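Local coordinates for 5'-Methylthioadenosine Nucleosidase (Arabidopsis thaliana, PDB 2H8G), which is a nucleosidase of the phosphorylase superfamily and binds adenine in a pocket formed by strands, loops and a helix, at residues 120-125 with 226-231; 172-177 with 192-197. All blocks are in the same frame, centred on the assembly; numbering follows the deposited sequence.

Contact 1 (120-125 with 226-231); sequences FKVKGA and LVDGDK
The short 3-10 turn that carries Lys121 and Val122 faces the type I beta turn from Leu226 to Gly229, which carries Asp228, and the two backbones come nearest at Phe120 and Leu226, 5.5 Å between CA atoms. Asp228 grips two successive peptide N-H groups with both carboxylate oxygens. Lys121 N donates to OD1 of Asp228 at 2.7 Å (160° at the hydrogen), and Val122 N donates to OD2 of Asp228 at 3.0 Å. Each oxygen uses its syn lone pair, and the double grip fixes the rotation of the carboxylate. With CG between its own backbone N and carbonyl carbon (chi1 53°), the Asp228 carboxylate faces the 3-10 turn. CG1 of Val122 closes in beside OD2. Next to the carboxylate, CB of Val227 lies over one face of the Phe120 ring in a CH-pi contact, 4.0 Å from the centroid and displaced toward the rim, while CG1 of Val227 meets CZ of Phe120 at 3.7 Å. CD2 of Leu226 rests against the carbonyl O of Ala125. The two loops leave the ends of the parallel neighbours 110-119 and 217-226, where the backbones of Val227 and Gly119 are hydrogen-bonded and the side chain of Val227 touches the bound adenine.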
loop_
_atom_site.group_PDB
_atom_site.type_symbol
_atom_site.label_atom_id
_atom_site.label_comp_id
_atom_site.label_asym_id
_atom_site.label_seq_id
_atom_site.Cartn_x
_atom_site.Cartn_y
_atom_site.Cartn_z
ATOM N N PHE A 120 10.762 0.979 -21.633
ATOM C CA PHE A 120 11.136 2.115 -22.454
ATOM C C PHE A 120 12.109 1.670 -23.531
ATOM O O PHE A 120 13.195 1.166 -23.240
ATOM C CB PHE A 120 11.745 3.225 -21.596
ATOM C CG PHE A 120 10.731 3.949 -20.762
ATOM C CD1 PHE A 120 10.362 3.466 -19.513
ATOM C CD2 PHE A 120 10.089 5.079 -21.264
ATOM C CE1 PHE A 120 9.362 4.097 -18.774
ATOM C CE2 PHE A 120 9.088 5.715 -20.531
ATOM C CZ PHE A 120 8.725 5.221 -19.285
ATOM N N LYS A 121 11.685 1.845 -24.778
ATOM C CA LYS A 121 12.482 1.475 -25.934
ATOM C C LYS A 121 13.814 2.220 -25.921
ATOM O O LYS A 121 14.852 1.654 -26.268
ATOM C CB LYS A 121 11.703 1.794 -27.215
ATOM C CG LYS A 121 12.400 1.401 -28.506
ATOM C CD LYS A 121 11.522 1.693 -29.719
ATOM C CE LYS A 121 11.180 3.177 -29.826
ATOM N NZ LYS A 121 10.377 3.486 -31.044
ATOM N N VAL A 122 13.786 3.480 -25.499
ATOM C CA VAL A 122 15.004 4.282 -25.450
ATOM C C VAL A 122 15.999 3.768 -24.412
ATOM O O VAL A 122 17.191 4.069 -24.487
ATOM C CB VAL A 122 14.692 5.769 -25.154
ATOM C CG1 VAL A 122 13.760 6.324 -26.219
ATOM C CG2 VAL A 122 14.084 5.919 -23.769
ATOM N N LYS A 123 15.513 2.987 -23.450
ATOM C CA LYS A 123 16.369 2.434 -22.406
ATOM C C LYS A 123 16.831 1.021 -22.739
ATOM O O LYS A 123 17.485 0.362 -21.923
ATOM C CB LYS A 123 15.639 2.431 -21.060
ATOM C CG LYS A 123 15.361 3.817 -20.506
ATOM C CD LYS A 123 16.657 4.588 -20.310
ATOM C CE LYS A 123 16.394 5.988 -19.790
ATOM N NZ LYS A 123 15.759 5.967 -18.447
ATOM N N GLY A 124 16.474 0.561 -23.935
ATOM C CA GLY A 124 16.877 -0.760 -24.377
ATOM C C GLY A 124 15.873 -1.876 -24.175
ATOM O O GLY A 124 16.200 -3.037 -24.396
ATOM N N ALA A 125 14.655 -1.546 -23.761
ATOM C CA ALA A 125 13.645 -2.578 -23.547
ATOM C C ALA A 125 12.920 -2.941 -24.837
ATOM O O ALA A 125 12.661 -2.085 -25.685
ATOM C CB ALA A 125 12.635 -2.118 -22.497
ATOM N N LEU A 226 5.542 -0.973 -24.805
ATOM C CA LEU A 226 6.574 0.059 -24.823
ATOM C C LEU A 226 5.918 1.409 -24.546
ATOM O O LEU A 226 5.150 1.928 -25.360
ATOM C CB LEU A 226 7.296 0.064 -26.174
ATOM C CG LEU A 226 7.990 -1.256 -26.525
ATOM C CD1 LEU A 226 8.649 -1.136 -27.898
ATOM C CD2 LEU A 226 9.019 -1.608 -25.462
ATOM N N VAL A 227 6.223 1.970 -23.380
ATOM C CA VAL A 227 5.645 3.239 -22.963
ATOM C C VAL A 227 5.966 4.375 -23.924
ATOM O O VAL A 227 5.171 5.302 -24.084
ATOM C CB VAL A 227 6.113 3.603 -21.537
ATOM C CG1 VAL A 227 5.454 4.895 -21.082
ATOM C CG2 VAL A 227 5.759 2.473 -20.578
ATOM N N ASP A 228 7.127 4.302 -24.563
ATOM C CA ASP A 228 7.523 5.326 -25.522
ATOM C C ASP A 228 7.368 4.810 -26.951
ATOM O O ASP A 228 8.026 5.287 -27.880
ATOM C CB ASP A 228 8.963 5.789 -25.251
ATOM C CG ASP A 228 9.956 4.644 -25.194
ATOM O OD1 ASP A 228 9.532 3.469 -25.233
ATOM O OD2 ASP A 228 11.171 4.924 -25.099
ATOM N N GLY A 229 6.472 3.840 -27.111
ATOM C CA GLY A 229 6.202 3.266 -28.419
ATOM C C GLY A 229 5.096 4.019 -29.134
ATOM O O GLY A 229 4.867 5.196 -28.851
ATOM N N ASP A 230 4.394 3.352 -30.048
ATOM C CA ASP A 230 3.328 4.009 -30.802
ATOM C C ASP A 230 1.931 3.426 -30.592
ATOM O O ASP A 230 0.960 3.912 -31.171
ATOM C CB ASP A 230 3.670 3.991 -32.296
ATOM C CG ASP A 230 3.487 2.622 -32.921
ATOM O OD1 ASP A 230 4.004 1.631 -32.361
ATOM O OD2 ASP A 230 2.827 2.540 -33.979
ATOM N N LYS A 231 1.822 2.386 -29.774
ATOM C CA LYS A 231 0.521 1.775 -29.517
ATOM C C LYS A 231 -0.019 2.203 -28.156
ATOM O O LYS A 231 0.748 2.562 -27.262
ATOM C CB LYS A 231 0.636 0.249 -29.556
ATOM C CG LYS A 231 1.139 -0.309 -30.876
ATOM C CD LYS A 231 1.289 -1.822 -30.814
ATOM C CE LYS A 231 1.750 -2.386 -32.152
ATOM N NZ LYS A 231 0.785 -2.074 -33.247
#

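Contact 2 (172-177 with 192-197)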
loop_
_atom_site.group_PDB
_atom_site.type_symbol
_atom_site.label_atom_id
_atom_site.label_comp_id
_atom_site.label_asym_id
_atom_site.label_seq_id
_atom_site.Cartn_x
_atom_site.Cartn_y
_atom_site.Cartn_z
ATOM N N ILE A 172 19.096 -5.983 -17.420
ATOM C CA ILE A 172 18.847 -5.401 -16.111
ATOM C C ILE A 172 18.511 -3.922 -16.255
ATOM O O ILE A 172 18.845 -3.288 -17.254
ATOM C CB ILE A 172 20.076 -5.576 -15.180
ATOM C CG1 ILE A 172 19.705 -5.188 -13.746
ATOM C CG2 ILE A 172 21.233 -4.738 -15.686
ATOM C CD1 ILE A 172 20.729 -5.598 -12.697
ATOM N N GLY A 173 17.820 -3.384 -15.259
ATOM C CA GLY A 173 17.456 -1.985 -15.294
ATOM C C GLY A 173 16.697 -1.605 -14.045
ATOM O O GLY A 173 16.353 -2.467 -13.235
ATOM N N ARG A 174 16.455 -0.310 -13.883
ATOM C CA ARG A 174 15.720 0.198 -12.734
ATOM C C ARG A 174 14.226 0.128 -13.033
ATOM O O ARG A 174 13.801 0.331 -14.172
ATOM C CB ARG A 174 16.131 1.650 -12.442
ATOM C CG ARG A 174 15.197 2.382 -11.492
ATOM C CD ARG A 174 15.742 3.749 -11.110
ATOM N NE ARG A 174 16.952 3.631 -10.304
ATOM C CZ ARG A 174 17.651 4.666 -9.848
ATOM N NH1 ARG A 174 17.262 5.904 -10.121
ATOM N NH2 ARG A 174 18.732 4.460 -9.110
ATOM N N LEU A 175 13.447 -0.168 -11.995
ATOM C CA LEU A 175 11.999 -0.274 -12.083
ATOM C C LEU A 175 11.350 0.904 -11.356
ATOM O O LEU A 175 11.769 1.263 -10.257
ATOM C CB LEU A 175 11.539 -1.582 -11.424
ATOM C CG LEU A 175 10.028 -1.790 -11.249
ATOM C CD1 LEU A 175 9.358 -1.818 -12.605
ATOM C CD2 LEU A 175 9.765 -3.091 -10.493
ATOM N N SER A 176 10.332 1.502 -11.969
ATOM C CA SER A 176 9.617 2.616 -11.356
ATOM C C SER A 176 8.159 2.188 -11.205
ATOM O O SER A 176 7.501 1.803 -12.183
ATOM C CB SER A 176 9.739 3.872 -12.222
ATOM O OG SER A 176 9.243 4.998 -11.522
ATOM N N THR A 177 7.679 2.256 -9.968
ATOM C CA THR A 177 6.338 1.836 -9.589
ATOM C C THR A 177 5.359 2.970 -9.326
ATOM O O THR A 177 5.723 3.999 -8.762
ATOM C CB THR A 177 6.419 0.985 -8.297
ATOM O OG1 THR A 177 7.213 -0.181 -8.554
ATOM C CG2 THR A 177 5.032 0.587 -7.802
ATOM N N ILE A 192 11.398 9.743 -16.344
ATOM C CA ILE A 192 12.525 10.086 -17.202
ATOM C C ILE A 192 13.689 10.547 -16.330
ATOM O O ILE A 192 14.848 10.240 -16.607
ATOM C CB ILE A 192 12.161 11.217 -18.186
ATOM C CG1 ILE A 192 11.042 10.756 -19.125
ATOM C CG2 ILE A 192 13.392 11.616 -18.987
ATOM C CD1 ILE A 192 10.632 11.791 -20.165
ATOM N N ALA A 193 13.364 11.269 -15.261
ATOM C CA ALA A 193 14.368 11.783 -14.339
ATOM C C ALA A 193 15.011 10.701 -13.473
ATOM O O ALA A 193 16.184 10.819 -13.113
ATOM C CB ALA A 193 13.755 12.866 -13.452
ATOM N N ASN A 194 14.258 9.654 -13.129
ATOM C CA ASN A 194 14.823 8.590 -12.304
ATOM C C ASN A 194 15.529 7.521 -13.137
ATOM O O ASN A 194 16.030 6.534 -12.603
ATOM C CB ASN A 194 13.762 7.959 -11.375
ATOM C CG ASN A 194 12.666 7.206 -12.119
ATOM O OD1 ASN A 194 12.909 6.569 -13.140
ATOM N ND2 ASN A 194 11.452 7.252 -11.576
ATOM N N ASP A 195 15.565 7.742 -14.448
ATOM C CA ASP A 195 16.244 6.851 -15.386
ATOM C C ASP A 195 15.777 5.395 -15.346
ATOM O O ASP A 195 16.577 4.469 -15.499
ATOM C CB ASP A 195 17.754 6.922 -15.137
ATOM C CG ASP A 195 18.565 6.400 -16.303
ATOM O OD1 ASP A 195 18.312 6.837 -17.446
ATOM O OD2 ASP A 195 19.464 5.561 -16.078
ATOM N N ALA A 196 14.479 5.193 -15.153
ATOM C CA ALA A 196 13.931 3.846 -15.106
ATOM C C ALA A 196 13.841 3.249 -16.506
ATOM O O ALA A 196 13.658 3.968 -17.489
ATOM C CB ALA A 196 12.545 3.869 -14.471
ATOM N N THR A 197 13.980 1.929 -16.592
ATOM C CA THR A 197 13.864 1.232 -17.860
ATOM C C THR A 197 12.503 0.562 -17.894
ATOM O O THR A 197 11.931 0.362 -18.966
ATOM C CB THR A 197 14.928 0.122 -18.002
ATOM O OG1 THR A 197 16.228 0.716 -18.086
ATOM C CG2 THR A 197 14.677 -0.716 -19.249
HETATM O O HOH W 1 18.347 -0.883 -18.951
HETATM O O HOH W 2 17.311 1.723 -15.819
#
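The guanidinium of Arg174 meets the carbonyl of Asn194 at its edge: NH1 of Arg174 donates to O of Asn194 at 2.8 Å, with the oxygen 29° out of the guanidinium plane and the bond bent to 136°. The Arg174 chain bends at chi3 (-67°), and its NE makes a salt bridge with Asp135; CD of Arg174 also lies 3.2 Å from O of Asn194. The carboxamide of Asn194 has its two ends occupied differently, OD1 accepting a weak bond from Ala196 N and ND2 approaching OG of Ser176 at 3.2 Å, a bond whose placement is less sure. Beside this bond, CB of Ser176 packs against CB of Ala196 at 3.6 Å. On the main chain, Thr197 N donates to O of Arg174 at 2.9 Å, while Gly173, having no side chain, leaves room for Thr197 beside it. A water accepts from Arg174 N, donates to Asp195 O and is also bonded to Thr197 OG1, bridging the two segments. Asp195, with positive phi, ends helix 185-193 in a Schellman motif. The contact lies in the beta-alpha-beta unit of strand 171-177, helix 185-193 and strand 198-200, the last parallel to 171-177, whose other neighbour is strand 130-138.

From the N terminus, strand 110-119 delivers the chain to 120-125, and the loop closed by contact 1 ends about a hundred residues later, when strand 217-226 runs into 226-231. Contact 2 is nested inside that span and closes a much shorter loop, from strand 171-177 through helix 185-193 to the approach of strand 198-200. The contact centres lie about 12 Å apart, and the two sites touch directly. NZ of Lys123 makes a salt bridge with OD1 of Asp195 (2.9 Å), and Phe120 N probably donates to O of Thr197. The beta-alpha-beta unit of contact 2 is thereby joined to the strand-end loop of contact 1 that faces the adenine-lining turn.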